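Local coordinates for protein titin (Homo sapiens, PDB 5JDD) that is a giant sarcomeric protein of muscle, here represented by three I-band immunoglobulin domains of a chain that probably acts as an elastic molecular spring, at residues A[42-50]-A[60-69]; A[193-204]-A[229-239]. All blocks are in the same frame, centred on the assembly; numbering follows the deposited sequence. Where two conformers were deposited one is given.

Contact 1: residues A[42-50]-A[60-69]; sequences EIKPSDKHR and LMLQNISPSD
Lys48 reaches across to Asp69, and Arg50 and Gln63 close the other half of the contact; Lys48, Arg50 and Gln63 together account for a little over half of the surface that the segments bury. Lys48 leaves with CG anti to its backbone N (chi1 165°), which sets CG over the centre of the His49 ring; bends at the second and third torsions then steer NZ to the carboxylate. There Asp69 OD2 receives Lys48 NZ on its syn lone pair, 2.7 Å away, in a salt bridge. The same oxygen is gripped from its anti side by Ser66 N at 2.8 Å in an almost straight bond. Asp69 OD1 takes a proton from water 1 at 2.8 Å, and that water also bonds His49 NE2. Both carboxylate oxygens are thus engaged, and the group's rotation is fixed.

Arg50 starts out extended and folds over at its third torsion, bringing its guanidinium edge to the amide oxygen of Gln63. Arg50 NH2 donates to Gln63 OE1 at 2.7 Å with the oxygen in the guanidinium plane, though the two flat groups are turned 73° apart. The modelled approach of NH1 to the same oxygen is too short to be trusted. In the backbone, Gln63 N donates to Lys48 O at 2.9 Å, extending the antiparallel ladder that pairs Arg50 with Met61.

Asp69 belongs to the DxGxY signature of immunoglobulin domains, and its carbonyl receives the hydroxyl of Tyr73 in the tyrosine corner. The chemistry therefore suggests that a buried carboxylate, kept ionised in all likelihood by lysine and a backbone N-H, ties the 3-10 turn 67-69, which follows strand 57-62, through its salt bridge to the residue just ahead of strand 49-54.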
loop_
_atom_site.group_PDB
_atom_site.type_symbol
_atom_site.label_atom_id
_atom_site.label_comp_id
_atom_site.label_asym_id
_atom_site.label_seq_id
_atom_site.Cartn_x
_atom_site.Cartn_y
_atom_site.Cartn_z
ATOM N N GLU A 42 29.316 -32.163 11.438
ATOM C CA GLU A 42 28.745 -32.302 12.773
ATOM C C GLU A 42 28.411 -30.937 13.371
ATOM O O GLU A 42 29.225 -30.013 13.347
ATOM C CB GLU A 42 29.721 -33.039 13.684
ATOM C CG GLU A 42 29.220 -33.233 15.109
ATOM C CD GLU A 42 30.199 -34.020 15.961
ATOM O OE1 GLU A 42 30.934 -34.858 15.394
ATOM O OE2 GLU A 42 30.244 -33.783 17.188
ATOM N N ILE A 43 27.201 -30.818 13.905
ATOM C CA ILE A 43 26.754 -29.591 14.553
ATOM C C ILE A 43 27.337 -29.463 15.962
ATOM O O ILE A 43 27.328 -30.415 16.743
ATOM C CB ILE A 43 25.221 -29.541 14.587
ATOM C CG1 ILE A 43 24.693 -29.492 13.148
ATOM C CG2 ILE A 43 24.730 -28.335 15.401
ATOM C CD1 ILE A 43 23.206 -29.650 13.032
ATOM N N LYS A 44 27.855 -28.276 16.261
ATOM C CA LYS A 44 28.410 -27.933 17.571
ATOM C C LYS A 44 27.483 -26.937 18.245
ATOM O O LYS A 44 26.793 -26.178 17.552
ATOM C CB LYS A 44 29.767 -27.245 17.386
ATOM C CG LYS A 44 30.848 -28.093 16.722
ATOM C CD LYS A 44 31.986 -27.226 16.207
ATOM C CE LYS A 44 31.592 -26.556 14.899
ATOM N NZ LYS A 44 32.641 -25.639 14.378
ATOM N N PRO A 45 27.478 -26.894 19.591
ATOM C CA PRO A 45 26.773 -25.804 20.283
ATOM C C PRO A 45 27.275 -24.456 19.770
ATOM O O PRO A 45 28.487 -24.281 19.579
ATOM C CB PRO A 45 27.195 -25.982 21.745
ATOM C CG PRO A 45 27.578 -27.432 21.859
ATOM C CD PRO A 45 28.184 -27.784 20.536
ATOM N N SER A 46 26.358 -23.524 19.525
ATOM C CA SER A 46 26.741 -22.200 19.049
ATOM C C SER A 46 25.651 -21.240 19.455
ATOM O O SER A 46 24.683 -21.631 20.106
ATOM C CB SER A 46 26.883 -22.193 17.533
ATOM O OG SER A 46 25.601 -22.278 16.914
ATOM N N ASP A 47 25.784 -19.983 19.057
ATOM C CA ASP A 47 24.712 -19.044 19.335
ATOM C C ASP A 47 23.439 -19.406 18.553
ATOM O O ASP A 47 22.339 -19.025 18.948
ATOM C CB ASP A 47 25.169 -17.607 19.073
ATOM C CG ASP A 47 26.299 -17.180 19.999
ATOM O OD1 ASP A 47 26.554 -17.885 21.004
ATOM O OD2 ASP A 47 26.932 -16.137 19.727
ATOM N N LYS A 48 23.594 -20.167 17.468
ATOM C CA LYS A 48 22.458 -20.628 16.660
ATOM C C LYS A 48 21.945 -22.021 17.060
ATOM O O LYS A 48 20.748 -22.308 16.953
ATOM C CB LYS A 48 22.820 -20.615 15.165
ATOM C CG LYS A 48 21.871 -21.404 14.256
ATOM C CD LYS A 48 20.939 -20.502 13.458
ATOM C CE LYS A 48 21.689 -19.720 12.391
ATOM N NZ LYS A 48 20.787 -18.848 11.586
ATOM N N HIS A 49 22.846 -22.882 17.528
ATOM C CA HIS A 49 22.497 -24.279 17.786
ATOM C C HIS A 49 22.611 -24.644 19.255
ATOM O O HIS A 49 23.638 -24.396 19.892
ATOM C CB HIS A 49 23.421 -25.203 16.992
ATOM C CG HIS A 49 23.467 -24.906 15.529
ATOM N ND1 HIS A 49 24.483 -24.181 14.946
ATOM C CD2 HIS A 49 22.617 -25.234 14.528
ATOM C CE1 HIS A 49 24.259 -24.076 13.647
ATOM N NE2 HIS A 49 23.131 -24.707 13.368
ATOM N N ARG A 50 21.558 -25.241 19.793
ATOM C CA ARG A 50 21.595 -25.778 21.141
ATOM C C ARG A 50 21.310 -27.267 21.099
ATOM O O ARG A 50 20.341 -27.714 20.482
ATOM C CB ARG A 50 20.549 -25.105 22.020
ATOM C CG ARG A 50 20.495 -25.649 23.438
ATOM C CD ARG A 50 19.667 -24.757 24.347
ATOM N NE ARG A 50 20.182 -23.393 24.337
ATOM C CZ ARG A 50 19.673 -22.410 23.603
ATOM N NH1 ARG A 50 18.621 -22.639 22.825
ATOM N NH2 ARG A 50 20.214 -21.199 23.644
ATOM N N LEU A 60 17.778 -30.959 19.032
ATOM C CA LEU A 60 18.583 -29.929 18.390
ATOM C C LEU A 60 17.679 -28.729 18.180
ATOM O O LEU A 60 16.671 -28.818 17.476
ATOM C CB LEU A 60 19.100 -30.415 17.041
ATOM C CG LEU A 60 19.698 -29.347 16.122
ATOM C CD1 LEU A 60 20.916 -28.715 16.761
ATOM C CD2 LEU A 60 20.058 -29.958 14.774
ATOM N N MET A 61 18.025 -27.616 18.807
ATOM C CA MET A 61 17.250 -26.393 18.674
ATOM C C MET A 61 18.010 -25.412 17.797
ATOM O O MET A 61 19.214 -25.200 17.970
ATOM C CB MET A 61 16.978 -25.795 20.056
ATOM C CG MET A 61 16.301 -26.765 21.027
ATOM S SD MET A 61 16.158 -26.050 22.678
ATOM C CE MET A 61 15.803 -27.510 23.650
ATOM N N LEU A 62 17.303 -24.832 16.837
ATOM C CA LEU A 62 17.888 -23.858 15.932
ATOM C C LEU A 62 17.211 -22.523 16.177
ATOM O O LEU A 62 15.989 -22.381 16.009
ATOM C CB LEU A 62 17.697 -24.284 14.477
ATOM C CG LEU A 62 18.018 -25.740 14.125
ATOM C CD1 LEU A 62 17.645 -26.037 12.678
ATOM C CD2 LEU A 62 19.468 -26.028 14.354
ATOM N N GLN A 63 18.005 -21.537 16.564
ATOM C CA GLN A 63 17.460 -20.247 16.950
ATOM C C GLN A 63 17.607 -19.239 15.822
ATOM O O GLN A 63 18.616 -19.235 15.118
ATOM C CB GLN A 63 18.142 -19.765 18.234
ATOM C CG GLN A 63 17.961 -20.752 19.383
ATOM C CD GLN A 63 18.872 -20.479 20.561
ATOM O OE1 GLN A 63 18.428 -20.471 21.709
ATOM N NE2 GLN A 63 20.155 -20.271 20.287
ATOM N N ASN A 64 16.573 -18.417 15.634
ATOM C CA ASN A 64 16.598 -17.316 14.662
ATOM C C ASN A 64 17.001 -17.794 13.270
ATOM O O ASN A 64 17.972 -17.308 12.696
ATOM C CB ASN A 64 17.531 -16.194 15.149
ATOM C CG ASN A 64 17.368 -14.896 14.365
ATOM O OD1 ASN A 64 16.426 -14.727 13.590
ATOM N ND2 ASN A 64 18.297 -13.967 14.573
ATOM N N ILE A 65 16.244 -18.747 12.727
ATOM C CA ILE A 65 16.666 -19.429 11.500
ATOM C C ILE A 65 16.760 -18.513 10.292
ATOM O O ILE A 65 16.010 -17.539 10.152
ATOM C CB ILE A 65 15.781 -20.640 11.142
ATOM C CG1 ILE A 65 14.328 -20.208 10.918
ATOM C CG2 ILE A 65 15.867 -21.722 12.222
ATOM C CD1 ILE A 65 13.413 -21.391 10.626
ATOM N N SER A 66 17.727 -18.830 9.440
ATOM C CA SER A 66 17.898 -18.121 8.181
ATOM C C SER A 66 17.704 -19.104 7.036
ATOM O O SER A 66 17.700 -20.322 7.241
ATOM C CB SER A 66 19.285 -17.481 8.104
ATOM O OG SER A 66 20.300 -18.463 8.128
ATOM N N PRO A 67 17.510 -18.585 5.817
ATOM C CA PRO A 67 17.351 -19.511 4.696
ATOM C C PRO A 67 18.528 -20.487 4.548
ATOM O O PRO A 67 18.329 -21.613 4.076
ATOM C CB PRO A 67 17.265 -18.571 3.491
ATOM C CG PRO A 67 16.626 -17.338 4.049
ATOM C CD PRO A 67 17.192 -17.192 5.433
ATOM N N SER A 68 19.726 -20.090 4.974
ATOM C CA SER A 68 20.881 -20.988 4.888
ATOM C C SER A 68 20.768 -22.208 5.813
ATOM O O SER A 68 21.492 -23.197 5.643
ATOM C CB SER A 68 22.182 -20.227 5.159
ATOM O OG SER A 68 22.214 -19.715 6.477
ATOM N N ASP A 69 19.859 -22.151 6.785
ATOM C CA ASP A 69 19.653 -23.273 7.698
ATOM C C ASP A 69 18.740 -24.338 7.102
ATOM O O ASP A 69 18.589 -25.425 7.662
ATOM C CB ASP A 69 19.048 -22.795 9.013
ATOM C CG ASP A 69 19.975 -21.897 9.787
ATOM O OD1 ASP A 69 21.156 -22.260 9.973
ATOM O OD2 ASP A 69 19.521 -20.816 10.208
HETATM O O HOH W 1 21.936 -24.816 10.757
#

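Contact 2: residues A[193-204]-A[229-239]; sequences DTITFEVTVNYE and KLTHSLNIRNV
Asn235 and Thr196 face each other on the more solvent-accessible side of an antiparallel pair whose backbone groups bond in regular alternation. Ile195 with Ile236, Phe197 with Leu234 and Val199 with His232 are hydrogen-bonded pairs, each exchanging two N-H···O bonds. The ladder is prolonged at one end by Val201 N to Leu230 O, 2.9 Å, and at the other by Val239 N to Asp193 O, also 2.9 Å.

The remaining polar groups are met in other ways. With CG anti to the backbone N (chi1 -180°), the Asn235 amide swings across the strands, and its ND2 donates in the amide plane to Thr196 OG1 at 2.7 Å. Asn238 N, too poorly angled for Asp193 O, is answered by water 2 at 2.9 Å. His232 has both ring nitrogens engaged: ND1 with Thr227 OG1, and NE2 with water 3 at 2.8 Å, which in turn donates to Tyr203 O. Val201 CG2 meets the edge of this ring in its plane. At the margin Lys229 NZ and Glu204 OE2 form a salt bridge at 2.9 Å, weak as a hydrogen bond, and water 4 donates to the same carboxylate oxygen.

On the buried face, Ile195 and Ile236 lie side by side, pointing the same way. Strands 195-201 and 231-236 are the inner pair of a four-stranded sheet, flanked by strands 180-182 and 223-228 respectively; Phe197, Val199, Leu234 and Ile236 press against Tyr247 and Phe249 of strand 245-251, in the facing sheet of the immunoglobulin sandwich.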
loop_
_atom_site.group_PDB
_atom_site.type_symbol
_atom_site.label_atom_id
_atom_site.label_comp_id
_atom_site.label_asym_id
_atom_site.label_seq_id
_atom_site.Cartn_x
_atom_site.Cartn_y
_atom_site.Cartn_z
ATOM N N ASP A 193 -32.336 38.932 -14.432
ATOM C CA ASP A 193 -32.141 37.668 -15.143
ATOM C C ASP A 193 -31.573 36.582 -14.227
ATOM O O ASP A 193 -30.907 36.867 -13.223
ATOM C CB ASP A 193 -31.154 37.827 -16.301
ATOM C CG ASP A 193 -31.749 38.515 -17.524
ATOM O OD1 ASP A 193 -32.971 38.764 -17.578
ATOM O OD2 ASP A 193 -30.958 38.775 -18.463
ATOM N N THR A 194 -31.818 35.331 -14.605
ATOM C CA THR A 194 -31.064 34.212 -14.049
ATOM C C THR A 194 -30.048 33.776 -15.098
ATOM O O THR A 194 -30.394 33.608 -16.264
ATOM C CB THR A 194 -31.981 33.049 -13.689
ATOM O OG1 THR A 194 -32.795 33.439 -12.579
ATOM C CG2 THR A 194 -31.158 31.829 -13.305
ATOM N N ILE A 195 -28.791 33.619 -14.691
ATOM C CA ILE A 195 -27.713 33.311 -15.636
ATOM C C ILE A 195 -27.025 32.017 -15.257
ATOM O O ILE A 195 -27.073 31.603 -14.094
ATOM C CB ILE A 195 -26.668 34.464 -15.722
ATOM C CG1 ILE A 195 -25.929 34.668 -14.394
ATOM C CG2 ILE A 195 -27.364 35.757 -16.116
ATOM C CD1 ILE A 195 -24.590 33.878 -14.246
ATOM N N THR A 196 -26.373 31.385 -16.229
ATOM C CA THR A 196 -25.622 30.164 -15.956
ATOM C C THR A 196 -24.284 30.149 -16.685
ATOM O O THR A 196 -24.245 30.101 -17.921
ATOM C CB THR A 196 -26.425 28.909 -16.367
ATOM O OG1 THR A 196 -27.707 28.918 -15.726
ATOM C CG2 THR A 196 -25.664 27.645 -15.968
ATOM N N PHE A 197 -23.191 30.188 -15.927
ATOM C CA PHE A 197 -21.866 29.942 -16.490
ATOM C C PHE A 197 -21.663 28.436 -16.576
ATOM O O PHE A 197 -22.119 27.711 -15.693
ATOM C CB PHE A 197 -20.775 30.513 -15.581
ATOM C CG PHE A 197 -20.591 32.007 -15.685
ATOM C CD1 PHE A 197 -19.958 32.564 -16.788
ATOM C CD2 PHE A 197 -21.018 32.848 -14.663
ATOM C CE1 PHE A 197 -19.774 33.935 -16.886
ATOM C CE2 PHE A 197 -20.837 34.220 -14.751
ATOM C CZ PHE A 197 -20.208 34.763 -15.859
ATOM N N GLU A 198 -20.990 27.964 -17.621
ATOM C CA GLU A 198 -20.721 26.529 -17.795
ATOM C C GLU A 198 -19.310 26.280 -18.321
ATOM O O GLU A 198 -18.838 26.999 -19.204
ATOM C CB GLU A 198 -21.714 25.908 -18.781
ATOM C CG GLU A 198 -23.177 26.076 -18.426
ATOM C CD GLU A 198 -24.098 25.452 -19.459
ATOM O OE1 GLU A 198 -24.363 24.236 -19.360
ATOM O OE2 GLU A 198 -24.550 26.179 -20.372
ATOM N N VAL A 199 -18.650 25.269 -17.758
ATOM C CA VAL A 199 -17.375 24.790 -18.283
ATOM C C VAL A 199 -17.456 23.296 -18.460
ATOM O O VAL A 199 -18.217 22.620 -17.775
ATOM C CB VAL A 199 -16.184 25.031 -17.334
ATOM C CG1 VAL A 199 -15.791 26.465 -17.319
ATOM C CG2 VAL A 199 -16.504 24.540 -15.930
ATOM N N THR A 200 -16.684 22.777 -19.404
ATOM C CA THR A 200 -16.575 21.334 -19.555
ATOM C C THR A 200 -15.119 20.961 -19.356
ATOM O O THR A 200 -14.224 21.671 -19.829
ATOM C CB THR A 200 -17.081 20.855 -20.924
ATOM O OG1 THR A 200 -18.429 21.310 -21.105
ATOM C CG2 THR A 200 -17.052 19.332 -20.998
ATOM N N VAL A 201 -14.884 19.888 -18.608
ATOM C CA VAL A 201 -13.525 19.400 -18.345
ATOM C C VAL A 201 -13.330 18.015 -18.948
ATOM O O VAL A 201 -14.282 17.406 -19.442
ATOM C CB VAL A 201 -13.205 19.355 -16.839
ATOM C CG1 VAL A 201 -13.225 20.766 -16.245
ATOM C CG2 VAL A 201 -14.194 18.453 -16.097
ATOM N N ASN A 202 -12.101 17.508 -18.912
ATOM C CA ASN A 202 -11.810 16.214 -19.531
ATOM C C ASN A 202 -11.998 14.975 -18.648
ATOM O O ASN A 202 -12.014 13.855 -19.156
ATOM C CB ASN A 202 -10.408 16.216 -20.166
ATOM C CG ASN A 202 -9.288 16.473 -19.160
ATOM O OD1 ASN A 202 -9.507 17.006 -18.069
ATOM N ND2 ASN A 202 -8.066 16.115 -19.546
ATOM N N TYR A 203 -12.130 15.165 -17.338
ATOM C CA TYR A 203 -12.238 14.039 -16.415
ATOM C C TYR A 203 -13.422 14.173 -15.477
ATOM O O TYR A 203 -13.721 15.261 -14.980
ATOM C CB TYR A 203 -10.975 13.911 -15.556
ATOM C CG TYR A 203 -9.680 13.669 -16.295
ATOM C CD1 TYR A 203 -9.500 12.524 -17.068
ATOM C CD2 TYR A 203 -8.616 14.549 -16.170
ATOM C CE1 TYR A 203 -8.295 12.282 -17.730
ATOM C CE2 TYR A 203 -7.410 14.320 -16.819
ATOM C CZ TYR A 203 -7.256 13.188 -17.604
ATOM O OH TYR A 203 -6.057 12.955 -18.252
ATOM N N GLU A 204 -14.074 13.046 -15.207
ATOM C CA GLU A 204 -15.160 13.012 -14.243
ATOM C C GLU A 204 -14.584 12.927 -12.835
ATOM O O GLU A 204 -13.500 12.361 -12.641
ATOM C CB GLU A 204 -16.038 11.791 -14.520
ATOM C CG GLU A 204 -17.314 11.743 -13.721
ATOM C CD GLU A 204 -18.357 10.853 -14.358
ATOM O OE1 GLU A 204 -18.128 9.626 -14.430
ATOM O OE2 GLU A 204 -19.405 11.386 -14.788
ATOM N N LYS A 229 -22.364 15.215 -15.788
ATOM C CA LYS A 229 -21.307 14.580 -16.567
ATOM C C LYS A 229 -19.997 15.344 -16.385
ATOM O O LYS A 229 -19.494 15.480 -15.270
ATOM C CB LYS A 229 -21.667 14.483 -18.061
ATOM C CG LYS A 229 -22.979 13.760 -18.382
ATOM C CD LYS A 229 -23.365 12.682 -17.356
ATOM C CE LYS A 229 -22.598 11.371 -17.523
ATOM N NZ LYS A 229 -21.192 11.449 -17.036
ATOM N N LEU A 230 -19.450 15.837 -17.488
ATOM C CA LEU A 230 -18.181 16.544 -17.437
ATOM C C LEU A 230 -18.363 18.057 -17.419
ATOM O O LEU A 230 -17.395 18.802 -17.573
ATOM C CB LEU A 230 -17.329 16.147 -18.636
ATOM C CG LEU A 230 -17.040 14.657 -18.739
ATOM C CD1 LEU A 230 -16.397 14.324 -20.076
ATOM C CD2 LEU A 230 -16.135 14.257 -17.604
ATOM N N THR A 231 -19.599 18.517 -17.228
ATOM C CA THR A 231 -19.883 19.944 -17.225
ATOM C C THR A 231 -20.212 20.448 -15.817
ATOM O O THR A 231 -20.962 19.809 -15.075
ATOM C CB THR A 231 -21.028 20.280 -18.199
ATOM O OG1 THR A 231 -20.648 19.874 -19.521
ATOM C CG2 THR A 231 -21.331 21.772 -18.199
ATOM N N HIS A 232 -19.630 21.585 -15.457
ATOM C CA HIS A 232 -19.857 22.202 -14.163
ATOM C C HIS A 232 -20.459 23.570 -14.411
ATOM O O HIS A 232 -20.000 24.315 -15.283
ATOM C CB HIS A 232 -18.538 22.320 -13.401
ATOM C CG HIS A 232 -17.843 21.007 -13.222
ATOM N ND1 HIS A 232 -18.155 20.139 -12.198
ATOM C CD2 HIS A 232 -16.900 20.384 -13.970
ATOM C CE1 HIS A 232 -17.410 19.051 -12.305
ATOM N NE2 HIS A 232 -16.644 19.173 -13.376
ATOM N N SER A 233 -21.504 23.891 -13.661
ATOM C CA SER A 233 -22.243 25.130 -13.880
ATOM C C SER A 233 -22.312 25.990 -12.628
ATOM O O SER A 233 -22.274 25.483 -11.505
ATOM C CB SER A 233 -23.661 24.833 -14.379
ATOM O OG SER A 233 -24.385 24.074 -13.431
ATOM N N LEU A 234 -22.419 27.294 -12.835
ATOM C CA LEU A 234 -22.654 28.245 -11.759
ATOM C C LEU A 234 -23.891 29.034 -12.161
ATOM O O LEU A 234 -23.876 29.781 -13.144
ATOM C CB LEU A 234 -21.451 29.177 -11.563
ATOM C CG LEU A 234 -21.689 30.428 -10.706
ATOM C CD1 LEU A 234 -22.060 30.060 -9.291
ATOM C CD2 LEU A 234 -20.453 31.321 -10.728
ATOM N N ASN A 235 -24.974 28.831 -11.424
ATOM C CA ASN A 235 -26.250 29.432 -11.753
ATOM C C ASN A 235 -26.535 30.530 -10.751
ATOM O O ASN A 235 -26.617 30.265 -9.553
ATOM C CB ASN A 235 -27.346 28.368 -11.719
ATOM C CG ASN A 235 -28.714 28.931 -12.067
ATOM O OD1 ASN A 235 -29.538 29.185 -11.187
ATOM N ND2 ASN A 235 -28.957 29.131 -13.354
ATOM N N ILE A 236 -26.668 31.758 -11.240
ATOM C CA ILE A 236 -26.917 32.901 -10.367
ATOM C C ILE A 236 -28.291 33.483 -10.666
ATOM O O ILE A 236 -28.557 33.931 -11.783
ATOM C CB ILE A 236 -25.844 34.003 -10.529
ATOM C CG1 ILE A 236 -24.436 33.415 -10.355
ATOM C CG2 ILE A 236 -26.069 35.114 -9.519
ATOM C CD1 ILE A 236 -23.326 34.443 -10.471
ATOM N N ARG A 237 -29.160 33.483 -9.661
ATOM C CA ARG A 237 -30.517 34.002 -9.820
ATOM C C ARG A 237 -30.621 35.493 -9.569
ATOM O O ARG A 237 -29.861 36.050 -8.777
ATOM C CB ARG A 237 -31.467 33.283 -8.872
ATOM C CG ARG A 237 -31.585 31.818 -9.157
ATOM C CD ARG A 237 -32.435 31.142 -8.110
ATOM N NE ARG A 237 -32.659 29.739 -8.438
ATOM C CZ ARG A 237 -33.498 28.950 -7.780
ATOM N NH1 ARG A 237 -34.194 29.434 -6.760
ATOM N NH2 ARG A 237 -33.646 27.683 -8.145
ATOM N N ASN A 238 -31.575 36.126 -10.255
ATOM C CA ASN A 238 -31.999 37.496 -9.955
ATOM C C ASN A 238 -30.811 38.460 -9.914
ATOM O O ASN A 238 -30.568 39.133 -8.910
ATOM C CB ASN A 238 -32.788 37.537 -8.633
ATOM C CG ASN A 238 -33.503 38.862 -8.422
ATOM O OD1 ASN A 238 -33.751 39.603 -9.374
ATOM N ND2 ASN A 238 -33.829 39.169 -7.172
ATOM N N VAL A 239 -30.059 38.512 -11.007
ATOM C CA VAL A 239 -28.801 39.251 -10.978
ATOM C C VAL A 239 -29.001 40.758 -10.836
ATOM O O VAL A 239 -30.007 41.334 -11.278
ATOM C CB VAL A 239 -27.892 38.935 -12.191
ATOM C CG1 VAL A 239 -27.486 37.466 -12.184
ATOM C CG2 VAL A 239 -28.582 39.295 -13.499
HETATM O O HOH W 2 -33.846 35.548 -11.982
HETATM O O HOH W 3 -15.842 16.497 -13.775
HETATM O O HOH W 4 -19.804 13.842 -13.404
#

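In the fold
From the N terminus, the chain first closes contact 1, a local link in which only nine residues, mainly the hairpin of strands 49-54 and 57-62, separate 42-50 from 60-69. It then runs through the whole middle immunoglobulin domain before contact 2 opens. There 193-204 meets 229-239 across a longer loop that includes strands 209-212, 215-216 and 223-228. The contacts neither nest nor cross: they follow in series, in the first and third domains. The centres of contact 1 and contact 2 are about 73 Å apart. Contact 1 ties an edge strand to its neighbour and to the turn leading to the opposite sheet, whereas contact 2 joins the two inner strands of the equivalent sheet.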